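PDB 3NYM: uncharacterized protein from Neisseria meningitidis serogroup B, which is of unknown function but folds into a mostly helical chain that pairs with a second copy of itself. Local coordinates for residues A[55-60]-A[99-104]; A[66-71]-A[88-93]. All blocks are in the same frame, centred on the assembly; numbering follows the deposited sequence.

Both contacts are built on the long helix 83-113, which packs against two shorter helices that precede it in the chain. Helix 53-60 meets residues 99-104 in interaction 1, and helix 64-76 meets residues 88-93 in interaction 2. Along the chain the order is 55-60, 66-71, 88-93, 99-104, so the chain runs out along two short helices and returns along one, a hairpin-like course with interaction 2 the nearer to the turn. The two centres lie about 16 Å apart, and the contacts touch where D60 OD1 packs on Y93 CD2 at 3.6 Å. Both also border the second subunit, so the helical pairing and the dimer share helix 83-113.

Interaction 1. Residues A[55-60]-A[99-104]; sequences NEFKED and LIFDSI
Two near-antiparallel helices, 53-60 and 83-113, pack here through an isoleucine tip and a pair of phenylalanine rings. The segment axes come no closer than 11.0 Å and run at 154°, a wide spacing that the side chains bridge without hydrogen bonds between the segments. I100 points toward helix 53-60 and ends with CD1 against its backbone: I100 CD1 lies 3.7 Å from F57 N and 3.8 Å from E56 C. Its CG1 stands anti to the carbonyl carbon, while chi2 of -108° is far from a staggered value and swings CD1 to that position. At the C-terminal end of segment 55-60, D60 slides past I100 in the opposite direction, and its OD2 rests 3.6 Å from I100 CD1. F101 presents its CE2-CZ edge to CD1 and CE1 of F57; F57 CE1 lies near the plane of the F101 ring, 3.8 Å from F101 CE2, and the two ring planes make 69°, an oblique pairing. F57 gets there with CG anti to its backbone N. The second branch of I100, CG2, is anti to the backbone N and sits 4.0 Å above the centre of the F101 ring, a contact within one helix that backs the ring. Farther out, the F57 side chain also touches L97 and L7, with a bound acetate close by, and F101 also packs on A94 of the second subunit. The D60 carboxylate is positioned by its other oxygen, OD1, which is hydrogen-bonded to N96 ND2.

Interaction 2. Residues A[66-71]-A[88-93]; sequences DYMEVC and FMAMIY
The ring of Y67 lies against the side chain of selenomethionine M89, whose CB sits 3.3 Å from the ring centroid and only 6° off the normal, a CH-pi contact squarely over one face. The two side chains run side by side in the same direction. M89 has CG anti to the carbonyl carbon (chi1 -68°) and bends again at chi2 and chi3, so the chain follows the ring outward: CG lies beside CE2 and CZ of Y67, and M89 CE ends 3.6 Å from Y67 OH. The selenium stands obliquely, 5.3 Å from the Y67 centroid, as a Met-aromatic contact. At the base of the ring, Y67 CB rests 4.1 Å from A90 CB, where the backbones come closest. M68, also selenomethionine, folds back in the same sense, bent at chi2 and chi3, and sets its SE 3.4 Å from A90 CB; it touches L87 too, and I13 of the second subunit. Y67 CE1 also comes within 4.2 Å of Y93 CE1, an oblique approach. Small A90 facing Y67 and M68, with axes 8.4 Å apart at 160°, is characteristic of a closely packed antiparallel helix pair, here the helical hairpin of 64-76 and 83-113.

Interaction 1. Residues A[55-60]-A[99-104]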
loop_
_atom_site.group_PDB
_atom_site.type_symbol
_atom_site.label_atom_id
_atom_site.label_comp_id
_atom_site.label_asym_id
_atom_site.label_seq_id
_atom_site.Cartn_x
_atom_site.Cartn_y
_atom_site.Cartn_z
ATOM N N ASN A 55 3.909 13.673 0.190
ATOM C CA ASN A 55 2.767 14.348 0.818
ATOM C C ASN A 55 1.499 13.516 0.714
ATOM O O ASN A 55 0.720 13.455 1.653
ATOM C CB ASN A 55 2.519 15.741 0.222
ATOM C CG ASN A 55 3.510 16.779 0.721
ATOM O OD1 ASN A 55 4.365 16.488 1.558
ATOM N ND2 ASN A 55 3.395 18.006 0.204
ATOM N N GLU A 56 1.288 12.882 -0.434
ATOM C CA GLU A 56 0.140 11.997 -0.590
ATOM C C GLU A 56 0.189 10.884 0.454
ATOM O O GLU A 56 -0.805 10.591 1.119
ATOM C CB GLU A 56 0.115 11.396 -1.993
ATOM C CG GLU A 56 0.026 12.449 -3.098
ATOM C CD GLU A 56 0.129 11.844 -4.485
ATOM O OE1 GLU A 56 -0.318 10.692 -4.661
ATOM O OE2 GLU A 56 0.657 12.514 -5.400
ATOM N N PHE A 57 1.353 10.263 0.600
ATOM C CA PHE A 57 1.491 9.184 1.567
ATOM C C PHE A 57 1.237 9.679 2.988
ATOM O O PHE A 57 0.458 9.076 3.725
ATOM C CB PHE A 57 2.870 8.517 1.476
ATOM C CG PHE A 57 3.102 7.473 2.536
ATOM C CD1 PHE A 57 2.578 6.194 2.394
ATOM C CD2 PHE A 57 3.826 7.775 3.678
ATOM C CE1 PHE A 57 2.786 5.206 3.376
ATOM C CE2 PHE A 57 4.037 6.811 4.669
ATOM C CZ PHE A 57 3.515 5.520 4.518
ATOM N N LYS A 58 1.901 10.760 3.380
ATOM C CA LYS A 58 1.772 11.250 4.750
ATOM C C LYS A 58 0.327 11.657 5.081
ATOM O O LYS A 58 -0.145 11.443 6.193
ATOM C CB LYS A 58 2.737 12.406 5.021
ATOM C CG LYS A 58 2.153 13.780 4.734
ATOM C CD LYS A 58 3.136 14.898 5.059
ATOM C CE LYS A 58 2.521 16.264 4.799
ATOM N NZ LYS A 58 3.451 17.371 5.166
ATOM N N GLU A 59 -0.373 12.223 4.107
ATOM C CA GLU A 59 -1.751 12.645 4.312
ATOM C C GLU A 59 -2.671 11.436 4.496
ATOM O O GLU A 59 -3.494 11.394 5.421
ATOM C CB GLU A 59 -2.193 13.524 3.130
ATOM C CG GLU A 59 -3.688 13.727 2.981
ATOM C CD GLU A 59 -4.037 14.477 1.696
ATOM O OE1 GLU A 59 -5.244 14.596 1.383
ATOM O OE2 GLU A 59 -3.103 14.947 1.003
ATOM N N ASP A 60 -2.530 10.440 3.626
ATOM C CA ASP A 60 -3.308 9.205 3.777
ATOM C C ASP A 60 -3.004 8.493 5.107
ATOM O O ASP A 60 -3.917 8.050 5.814
ATOM C CB ASP A 60 -3.067 8.258 2.592
ATOM C CG ASP A 60 -3.858 8.647 1.350
ATOM O OD1 ASP A 60 -4.945 9.249 1.483
ATOM O OD2 ASP A 60 -3.394 8.337 0.230
ATOM N N LEU A 99 -3.340 1.808 -2.439
ATOM C CA LEU A 99 -3.372 2.406 -3.771
ATOM C C LEU A 99 -2.130 3.239 -4.089
ATOM O O LEU A 99 -1.669 3.265 -5.230
ATOM C CB LEU A 99 -4.633 3.267 -3.921
ATOM C CG LEU A 99 -4.809 4.014 -5.242
ATOM C CD1 LEU A 99 -4.761 3.043 -6.419
ATOM C CD2 LEU A 99 -6.111 4.787 -5.237
ATOM N N ILE A 100 -1.599 3.932 -3.090
ATOM C CA ILE A 100 -0.360 4.675 -3.270
ATOM C C ILE A 100 0.672 3.792 -3.949
ATOM O O ILE A 100 1.271 4.163 -4.966
ATOM C CB ILE A 100 0.211 5.120 -1.911
ATOM C CG1 ILE A 100 -0.735 6.110 -1.235
ATOM C CG2 ILE A 100 1.622 5.677 -2.074
ATOM C CD1 ILE A 100 -0.250 7.509 -1.201
ATOM N N PHE A 101 0.875 2.608 -3.386
ATOM C CA PHE A 101 1.921 1.726 -3.884
ATOM C C PHE A 101 1.510 0.931 -5.104
ATOM O O PHE A 101 2.326 0.717 -6.006
ATOM C CB PHE A 101 2.454 0.844 -2.757
ATOM C CG PHE A 101 3.049 1.644 -1.646
ATOM C CD1 PHE A 101 4.316 2.198 -1.786
ATOM C CD2 PHE A 101 2.316 1.921 -0.501
ATOM C CE1 PHE A 101 4.869 2.972 -0.772
ATOM C CE2 PHE A 101 2.861 2.694 0.515
ATOM C CZ PHE A 101 4.135 3.221 0.383
ATOM N N ASP A 102 0.253 0.515 -5.159
ATOM C CA ASP A 102 -0.215 -0.156 -6.364
ATOM C C ASP A 102 -0.061 0.737 -7.595
ATOM O O ASP A 102 0.273 0.264 -8.680
ATOM C CB ASP A 102 -1.661 -0.605 -6.227
ATOM C CG ASP A 102 -2.080 -1.507 -7.363
ATOM O OD1 ASP A 102 -1.429 -2.561 -7.549
ATOM O OD2 ASP A 102 -3.040 -1.159 -8.081
ATOM N N SER A 103 -0.310 2.034 -7.431
ATOM C CA SER A 103 -0.203 2.966 -8.546
ATOM C C SER A 103 1.218 3.081 -9.064
ATOM O O SER A 103 1.447 3.039 -10.262
ATOM C CB SER A 103 -0.709 4.342 -8.129
ATOM O OG SER A 103 -2.092 4.273 -7.883
ATOM N N ILE A 104 2.164 3.243 -8.149
ATOM C CA ILE A 104 3.571 3.267 -8.499
ATOM C C ILE A 104 3.952 1.957 -9.203
ATOM O O ILE A 104 4.603 1.969 -10.251
ATOM C CB ILE A 104 4.436 3.482 -7.245
ATOM C CG1 ILE A 104 4.135 4.860 -6.634
ATOM C CG2 ILE A 104 5.912 3.323 -7.580
ATOM C CD1 ILE A 104 4.958 5.187 -5.397
#

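Interaction 2. Residues A[66-71]-A[88-93]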
loop_
_atom_site.group_PDB
_atom_site.type_symbol
_atom_site.label_atom_id
_atom_site.label_comp_id
_atom_site.label_asym_id
_atom_site.label_seq_id
_atom_site.Cartn_x
_atom_site.Cartn_y
_atom_site.Cartn_z
ATOM N N ASP A 66 -5.512 8.755 12.482
ATOM C CA ASP A 66 -6.476 9.575 13.193
ATOM C C ASP A 66 -7.753 8.801 13.420
ATOM O O ASP A 66 -8.287 8.798 14.515
ATOM C CB ASP A 66 -6.790 10.848 12.407
ATOM C CG ASP A 66 -5.673 11.872 12.478
ATOM O OD1 ASP A 66 -4.691 11.664 13.223
ATOM O OD2 ASP A 66 -5.788 12.898 11.782
ATOM N N TYR A 67 -8.246 8.138 12.380
ATOM C CA TYR A 67 -9.489 7.390 12.509
ATOM C C TYR A 67 -9.331 6.203 13.463
ATOM O O TYR A 67 -10.247 5.869 14.218
ATOM C CB TYR A 67 -10.025 6.955 11.140
ATOM C CG TYR A 67 -10.923 7.999 10.487
ATOM C CD1 TYR A 67 -10.509 8.689 9.358
ATOM C CD2 TYR A 67 -12.173 8.306 11.017
ATOM C CE1 TYR A 67 -11.315 9.644 8.760
ATOM C CE2 TYR A 67 -12.995 9.273 10.426
ATOM C CZ TYR A 67 -12.553 9.929 9.290
ATOM O OH TYR A 67 -13.345 10.876 8.694
HETATM N N MSE A 68 -8.167 5.565 13.433
HETATM C CA MSE A 68 -7.925 4.460 14.352
HETATM C C MSE A 68 -7.913 4.981 15.792
HETATM O O MSE A 68 -8.394 4.308 16.705
HETATM C CB MSE A 68 -6.609 3.750 14.021
HETATM C CG MSE A 68 -6.668 2.882 12.774
HETATM SE SE MSE A 68 -8.116 1.569 12.773
HETATM C CE MSE A 68 -7.822 0.791 14.535
ATOM N N GLU A 69 -7.389 6.193 15.987
ATOM C CA GLU A 69 -7.266 6.752 17.337
ATOM C C GLU A 69 -8.643 7.129 17.870
ATOM O O GLU A 69 -8.912 6.992 19.066
ATOM C CB GLU A 69 -6.334 7.976 17.361
ATOM C CG GLU A 69 -4.952 7.766 16.692
ATOM C CD GLU A 69 -4.018 6.813 17.446
ATOM O OE1 GLU A 69 -4.393 6.345 18.542
ATOM O OE2 GLU A 69 -2.902 6.535 16.941
ATOM N N VAL A 70 -9.508 7.610 16.977
ATOM C CA VAL A 70 -10.881 7.932 17.346
ATOM C C VAL A 70 -11.628 6.651 17.690
ATOM O O VAL A 70 -12.456 6.636 18.604
ATOM C CB VAL A 70 -11.616 8.695 16.223
ATOM C CG1 VAL A 70 -13.096 8.777 16.509
ATOM C CG2 VAL A 70 -11.038 10.107 16.063
ATOM N N CYS A 71 -11.335 5.576 16.960
ATOM C CA CYS A 71 -11.938 4.277 17.265
ATOM C C CYS A 71 -11.636 3.839 18.707
ATOM O O CYS A 71 -12.548 3.474 19.458
ATOM C CB CYS A 71 -11.459 3.211 16.275
ATOM S SG CYS A 71 -12.069 1.542 16.636
ATOM N N PHE A 88 -14.578 2.010 9.943
ATOM C CA PHE A 88 -14.963 2.019 8.535
ATOM C C PHE A 88 -14.096 2.999 7.761
ATOM O O PHE A 88 -13.565 2.676 6.687
ATOM C CB PHE A 88 -16.441 2.391 8.393
ATOM C CG PHE A 88 -16.862 2.660 6.986
ATOM C CD1 PHE A 88 -17.128 1.619 6.116
ATOM C CD2 PHE A 88 -17.006 3.964 6.532
ATOM C CE1 PHE A 88 -17.522 1.874 4.806
ATOM C CE2 PHE A 88 -17.402 4.223 5.233
ATOM C CZ PHE A 88 -17.661 3.177 4.368
HETATM N N MSE A 89 -13.934 4.197 8.311
HETATM C CA MSE A 89 -13.137 5.216 7.631
HETATM C C MSE A 89 -11.649 4.841 7.624
HETATM O O MSE A 89 -10.953 5.085 6.637
HETATM C CB MSE A 89 -13.364 6.595 8.242
HETATM C CG MSE A 89 -14.776 7.139 7.993
HETATM SE SE MSE A 89 -15.164 7.416 6.090
HETATM C CE MSE A 89 -13.857 8.816 5.738
ATOM N N ALA A 90 -11.155 4.258 8.714
ATOM C CA ALA A 90 -9.776 3.724 8.696
ATOM C C ALA A 90 -9.601 2.729 7.555
ATOM O O ALA A 90 -8.569 2.714 6.868
ATOM C CB ALA A 90 -9.411 3.059 10.031
HETATM N N MSE A 91 -10.613 1.891 7.363
HETATM C CA MSE A 91 -10.599 0.889 6.303
HETATM C C MSE A 91 -10.425 1.574 4.969
HETATM O O MSE A 91 -9.599 1.178 4.149
HETATM C CB MSE A 91 -11.915 0.126 6.297
HETATM C CG MSE A 91 -11.781 -1.353 6.197
HETATM SE SE MSE A 91 -13.440 -2.092 5.541
HETATM C CE MSE A 91 -13.392 -1.110 3.846
ATOM N N ILE A 92 -11.209 2.625 4.759
ATOM C CA ILE A 92 -11.084 3.428 3.552
ATOM C C ILE A 92 -9.661 3.965 3.328
ATOM O O ILE A 92 -9.149 3.970 2.199
ATOM C CB ILE A 92 -12.064 4.620 3.564
ATOM C CG1 ILE A 92 -13.511 4.124 3.497
ATOM C CG2 ILE A 92 -11.753 5.561 2.406
ATOM C CD1 ILE A 92 -13.830 3.356 2.237
ATOM N N TYR A 93 -9.018 4.439 4.390
ATOM C CA TYR A 93 -7.689 5.016 4.201
ATOM C C TYR A 93 -6.580 3.973 4.104
ATOM O O TYR A 93 -5.557 4.214 3.460
ATOM C CB TYR A 93 -7.402 6.125 5.211
ATOM C CG TYR A 93 -8.081 7.402 4.763
ATOM C CD1 TYR A 93 -9.334 7.750 5.241
ATOM C CD2 TYR A 93 -7.498 8.221 3.797
ATOM C CE1 TYR A 93 -9.969 8.907 4.803
ATOM C CE2 TYR A 93 -8.129 9.370 3.353
ATOM C CZ TYR A 93 -9.361 9.707 3.861
ATOM O OH TYR A 93 -9.996 10.845 3.423
#